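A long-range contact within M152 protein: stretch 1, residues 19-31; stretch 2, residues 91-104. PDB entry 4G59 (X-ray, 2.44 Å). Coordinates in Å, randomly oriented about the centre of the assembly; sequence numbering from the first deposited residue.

Stretch 1 (19-31) QDLTATFISYREG
Stretch 2 91-104: AGRPVVFEYRCKFV

How do two segments whose touching residues lie at least 62 apart in sequence hold together? They pair as antiparallel strands, from A23 with C101 through R29 with V95, with N-to-C directions 166° apart and axes approaching to 4.5 Å. Extended backbones, phi/psi near -110/125 through most of the pairing, set A23 opposite C101, F25 opposite Y99, S27 opposite F97 and R29 opposite V95 as hydrogen-bonded pairs, with CA-CA distances of 5.0-5.5 Å. Each gives two bonds: A23 N to C101 O 2.9 Å and C101 N to A23 O 2.8 Å; F25 N to Y99 O and Y99 N to F25 O, both 2.8 Å; S27 N to F97 O 2.9 Å and F97 N to S27 O 2.7 Å; R29 N to V95 O 2.9 Å and V95 N to R29 O 3.2 Å. Between them, T24-R100, I26-E98 and Y28-V96 are non-hydrogen-bonded pairs, their CA atoms 4.2-4.6 Å apart.

What meets on the face bearing T22, T24, I26 and Y28? E98 (t, t, chi3 -46°) and R100 contribute methylenes, V96 (t) methyls. T24 (chi1 m) sets OG1 3.5 Å from R100 CG and CG2 3.6 Å from E98 CG. R100 is t through chi3 with chi4 -81°, and T22 CG2 lies over one face of its guanidinium, 3.6 Å from R100 CG. I26 (m, t) brings CG2 to 3.6 Å from V96 CG1. Y28, chi1 t and chi2 43°, directs its ring along the partner strand: CD1 is 3.5 Å from V96 CG2 and CE1 3.7 Å from P94 CB.

How do the aromatic residues fit on the other side? F25 and Y99 both adopt chi1 m with chi2 near -100°, their CB atoms 4.2 Å apart. F97 (m, chi2 -90°) shares their face, but its end leads away from stretch 1. F103 (m, chi2 -47°) points sideways at CA-to-CB, yet its end comes nearer, placing CZ 3.9 Å from A23 CB and 4.1 Å from F25 CE2; these two phenyl rings meet edge to edge. L21, chi1 t and chi2 146°, reaches the same ring, CD2 to F103 CD2 3.8 Å.

What happens at the two ends? R29 is t through chi3, with chi4 -88°, and its NH1 comes 4.1 Å from G92 CA. A water accepts from R29 NH1 at 3.1 Å and donates to R29 O at 3.1 Å and R93 O at 2.5 Å, linking this arginine to the loop before V95. At the opposite end, T22 (chi1 m) turns OG1 to donate to D20 O at 3.0 Å, while K102 (chi1 -122°, then t, t, m) holds NZ 4.1 Å from D20 OD2, an attraction of opposite charges beyond salt-bridge range.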

# COMPACT_ATOMS: atom_id res chain seq x y z
N GLN B 19 -9.08 -8.33 -23.87
CA GLN B 19 -8.57 -7.80 -25.14
C GLN B 19 -7.59 -6.67 -24.92
O GLN B 19 -7.64 -5.99 -23.88
CB GLN B 19 -9.71 -7.30 -26.03
CG GLN B 19 -10.23 -8.35 -26.98
CD GLN B 19 -11.43 -9.05 -26.43
OE1 GLN B 19 -12.50 -8.46 -26.30
NE2 GLN B 19 -11.27 -10.33 -26.09
N ASP B 20 -6.73 -6.46 -25.92
CA ASP B 20 -5.66 -5.47 -25.84
C ASP B 20 -4.88 -5.67 -24.56
O ASP B 20 -4.76 -4.75 -23.75
CB ASP B 20 -6.22 -4.05 -25.92
CG ASP B 20 -6.76 -3.73 -27.30
OD1 ASP B 20 -7.01 -4.68 -28.06
OD2 ASP B 20 -6.93 -2.53 -27.62
N LEU B 21 -4.39 -6.90 -24.39
CA LEU B 21 -3.79 -7.31 -23.14
C LEU B 21 -2.56 -6.45 -22.87
O LEU B 21 -1.76 -6.18 -23.77
CB LEU B 21 -3.46 -8.81 -23.15
CG LEU B 21 -3.02 -9.44 -21.82
CD1 LEU B 21 -3.49 -10.86 -21.67
CD2 LEU B 21 -1.51 -9.42 -21.69
N THR B 22 -2.47 -5.98 -21.63
CA THR B 22 -1.38 -5.11 -21.22
C THR B 22 -0.93 -5.49 -19.81
O THR B 22 -1.63 -5.22 -18.83
CB THR B 22 -1.79 -3.63 -21.28
OG1 THR B 22 -2.37 -3.36 -22.57
CG2 THR B 22 -0.58 -2.74 -21.08
N ALA B 23 0.23 -6.13 -19.73
CA ALA B 23 0.80 -6.58 -18.46
C ALA B 23 1.71 -5.52 -17.87
O ALA B 23 2.58 -4.99 -18.57
CB ALA B 23 1.59 -7.86 -18.66
N THR B 24 1.52 -5.22 -16.59
CA THR B 24 2.40 -4.28 -15.89
C THR B 24 3.34 -5.03 -14.95
O THR B 24 2.87 -5.70 -14.02
CB THR B 24 1.59 -3.25 -15.10
OG1 THR B 24 0.86 -2.43 -16.01
CG2 THR B 24 2.51 -2.35 -14.30
N PHE B 25 4.66 -4.93 -15.20
CA PHE B 25 5.64 -5.58 -14.33
C PHE B 25 6.20 -4.53 -13.40
O PHE B 25 6.81 -3.54 -13.86
CB PHE B 25 6.78 -6.18 -15.16
CG PHE B 25 6.36 -7.31 -16.06
CD1 PHE B 25 6.58 -8.63 -15.68
CD2 PHE B 25 5.73 -7.07 -17.28
CE1 PHE B 25 6.19 -9.68 -16.50
CE2 PHE B 25 5.34 -8.13 -18.10
CZ PHE B 25 5.57 -9.43 -17.70
N ILE B 26 6.00 -4.71 -12.09
CA ILE B 26 6.47 -3.70 -11.14
C ILE B 26 7.60 -4.21 -10.25
O ILE B 26 7.52 -5.32 -9.71
CB ILE B 26 5.34 -3.12 -10.28
CG1 ILE B 26 4.39 -2.29 -11.15
CG2 ILE B 26 5.88 -2.20 -9.22
CD1 ILE B 26 3.07 -2.00 -10.49
N SER B 27 8.65 -3.41 -10.12
CA SER B 27 9.77 -3.75 -9.26
C SER B 27 10.10 -2.61 -8.32
O SER B 27 10.41 -1.47 -8.75
CB SER B 27 10.98 -4.19 -10.07
OG SER B 27 10.81 -5.52 -10.51
N TYR B 28 10.03 -2.93 -7.04
CA TYR B 28 10.25 -1.98 -5.97
C TYR B 28 11.42 -2.44 -5.15
O TYR B 28 11.35 -3.49 -4.47
CB TYR B 28 9.00 -1.95 -5.07
CG TYR B 28 9.16 -1.15 -3.78
CD1 TYR B 28 9.81 0.07 -3.77
CD2 TYR B 28 8.62 -1.62 -2.59
CE1 TYR B 28 9.94 0.80 -2.60
CE2 TYR B 28 8.75 -0.89 -1.41
CZ TYR B 28 9.41 0.31 -1.43
OH TYR B 28 9.54 1.04 -0.26
N ARG B 29 12.50 -1.66 -5.20
CA ARG B 29 13.64 -1.93 -4.34
C ARG B 29 13.49 -1.16 -3.05
O ARG B 29 13.52 0.07 -3.03
CB ARG B 29 14.96 -1.56 -5.01
CG ARG B 29 16.14 -1.98 -4.16
CD ARG B 29 17.45 -1.56 -4.78
NE ARG B 29 18.55 -2.28 -4.15
CZ ARG B 29 19.17 -1.86 -3.05
NH1 ARG B 29 18.83 -0.71 -2.47
NH2 ARG B 29 20.15 -2.60 -2.54
N GLU B 30 13.36 -1.91 -1.97
CA GLU B 30 13.09 -1.38 -0.64
C GLU B 30 14.40 -1.23 0.13
O GLU B 30 14.62 -0.23 0.84
CB GLU B 30 12.18 -2.37 0.07
CG GLU B 30 11.70 -1.95 1.41
CD GLU B 30 10.90 -3.04 2.05
OE1 GLU B 30 11.26 -4.22 1.85
OE2 GLU B 30 9.91 -2.72 2.75
N GLY B 31 15.25 -2.24 0.02
CA GLY B 31 16.56 -2.22 0.62
C GLY B 31 17.48 -3.24 -0.03
O GLY B 31 17.17 -3.77 -1.09
N ALA B 91 23.23 5.75 -2.04
CA ALA B 91 22.52 5.57 -0.79
C ALA B 91 21.35 4.74 -1.21
O ALA B 91 20.81 4.94 -2.29
CB ALA B 91 22.08 6.89 -0.24
N GLY B 92 20.95 3.78 -0.39
CA GLY B 92 19.94 2.84 -0.83
C GLY B 92 18.54 3.36 -0.58
O GLY B 92 17.74 2.72 0.14
N ARG B 93 18.22 4.51 -1.15
CA ARG B 93 16.87 5.02 -1.03
C ARG B 93 15.96 4.11 -1.88
O ARG B 93 16.42 3.52 -2.88
CB ARG B 93 16.79 6.48 -1.46
CG ARG B 93 17.06 6.69 -2.93
CD ARG B 93 17.21 8.17 -3.24
NE ARG B 93 15.93 8.86 -3.11
CZ ARG B 93 15.81 10.14 -2.85
NH1 ARG B 93 16.88 10.89 -2.68
NH2 ARG B 93 14.61 10.69 -2.75
N PRO B 94 14.69 3.98 -1.48
CA PRO B 94 13.79 3.10 -2.22
C PRO B 94 13.45 3.70 -3.59
O PRO B 94 13.43 4.93 -3.74
CB PRO B 94 12.54 3.02 -1.32
CG PRO B 94 12.57 4.32 -0.52
CD PRO B 94 14.03 4.62 -0.31
N VAL B 95 13.21 2.83 -4.57
CA VAL B 95 12.87 3.27 -5.93
C VAL B 95 11.93 2.24 -6.55
O VAL B 95 11.98 1.05 -6.18
CB VAL B 95 14.15 3.42 -6.81
CG1 VAL B 95 14.94 2.14 -6.85
CG2 VAL B 95 13.79 3.83 -8.22
N VAL B 96 11.07 2.68 -7.47
CA VAL B 96 10.21 1.72 -8.20
C VAL B 96 10.40 1.85 -9.70
O VAL B 96 10.46 2.96 -10.24
CB VAL B 96 8.69 1.89 -7.86
CG1 VAL B 96 7.84 0.78 -8.52
CG2 VAL B 96 8.45 1.91 -6.37
N PHE B 97 10.44 0.71 -10.39
CA PHE B 97 10.33 0.70 -11.85
C PHE B 97 9.07 -0.03 -12.30
O PHE B 97 8.80 -1.15 -11.87
CB PHE B 97 11.57 0.09 -12.50
CG PHE B 97 12.72 1.04 -12.57
CD1 PHE B 97 12.89 1.87 -13.69
CD2 PHE B 97 13.63 1.15 -11.52
CE1 PHE B 97 13.93 2.77 -13.76
CE2 PHE B 97 14.69 2.06 -11.60
CZ PHE B 97 14.83 2.87 -12.73
N GLU B 98 8.33 0.61 -13.19
CA GLU B 98 7.08 0.07 -13.69
C GLU B 98 7.15 -0.12 -15.20
O GLU B 98 7.31 0.87 -15.95
CB GLU B 98 5.97 1.04 -13.34
CG GLU B 98 4.59 0.53 -13.56
CD GLU B 98 3.60 1.31 -12.73
OE1 GLU B 98 3.87 1.52 -11.52
OE2 GLU B 98 2.56 1.71 -13.30
N TYR B 99 7.04 -1.36 -15.67
CA TYR B 99 7.00 -1.65 -17.10
C TYR B 99 5.58 -1.99 -17.54
O TYR B 99 5.07 -3.06 -17.21
CB TYR B 99 7.93 -2.82 -17.44
CG TYR B 99 9.39 -2.59 -17.09
CD1 TYR B 99 10.30 -2.16 -18.05
CD2 TYR B 99 9.84 -2.81 -15.80
CE1 TYR B 99 11.64 -1.96 -17.72
CE2 TYR B 99 11.15 -2.62 -15.46
CZ TYR B 99 12.06 -2.20 -16.42
OH TYR B 99 13.37 -2.02 -16.05
N ARG B 100 4.94 -1.09 -18.28
CA ARG B 100 3.60 -1.39 -18.77
C ARG B 100 3.72 -1.87 -20.21
O ARG B 100 4.02 -1.07 -21.11
CB ARG B 100 2.70 -0.18 -18.67
CG ARG B 100 1.24 -0.49 -18.92
CD ARG B 100 0.32 0.61 -18.39
NE ARG B 100 -0.97 0.62 -19.08
CZ ARG B 100 -1.15 1.18 -20.27
NH1 ARG B 100 -0.13 1.75 -20.90
NH2 ARG B 100 -2.34 1.16 -20.84
N CYS B 101 3.52 -3.18 -20.43
CA CYS B 101 3.81 -3.76 -21.75
C CYS B 101 2.59 -4.33 -22.47
O CYS B 101 1.83 -5.09 -21.89
CB CYS B 101 4.86 -4.87 -21.65
SG CYS B 101 6.46 -4.39 -20.98
N LYS B 102 2.44 -3.95 -23.74
CA LYS B 102 1.56 -4.64 -24.69
C LYS B 102 2.42 -5.65 -25.44
O LYS B 102 3.52 -5.31 -25.89
CB LYS B 102 1.00 -3.64 -25.69
CG LYS B 102 -0.50 -3.55 -25.76
CD LYS B 102 -0.88 -2.24 -26.41
CE LYS B 102 -2.38 -2.11 -26.63
NZ LYS B 102 -2.89 -3.04 -27.68
N PHE B 103 1.95 -6.88 -25.57
CA PHE B 103 2.72 -7.92 -26.24
C PHE B 103 2.54 -7.96 -27.77
O PHE B 103 3.51 -8.24 -28.50
CB PHE B 103 2.40 -9.28 -25.63
CG PHE B 103 2.82 -9.41 -24.19
CD1 PHE B 103 4.08 -9.00 -23.79
CD2 PHE B 103 1.95 -9.92 -23.25
CE1 PHE B 103 4.47 -9.12 -22.46
CE2 PHE B 103 2.33 -10.04 -21.92
CZ PHE B 103 3.58 -9.64 -21.52
N VAL B 104 1.32 -7.73 -28.26
CA VAL B 104 1.07 -7.67 -29.70
C VAL B 104 0.18 -6.46 -30.06
O VAL B 104 -0.98 -6.38 -29.65
CB VAL B 104 0.50 -9.01 -30.28
CG1 VAL B 104 1.43 -10.18 -29.99
CG2 VAL B 104 -0.87 -9.32 -29.73
O HOH W 1 16.47 1.09 -3.35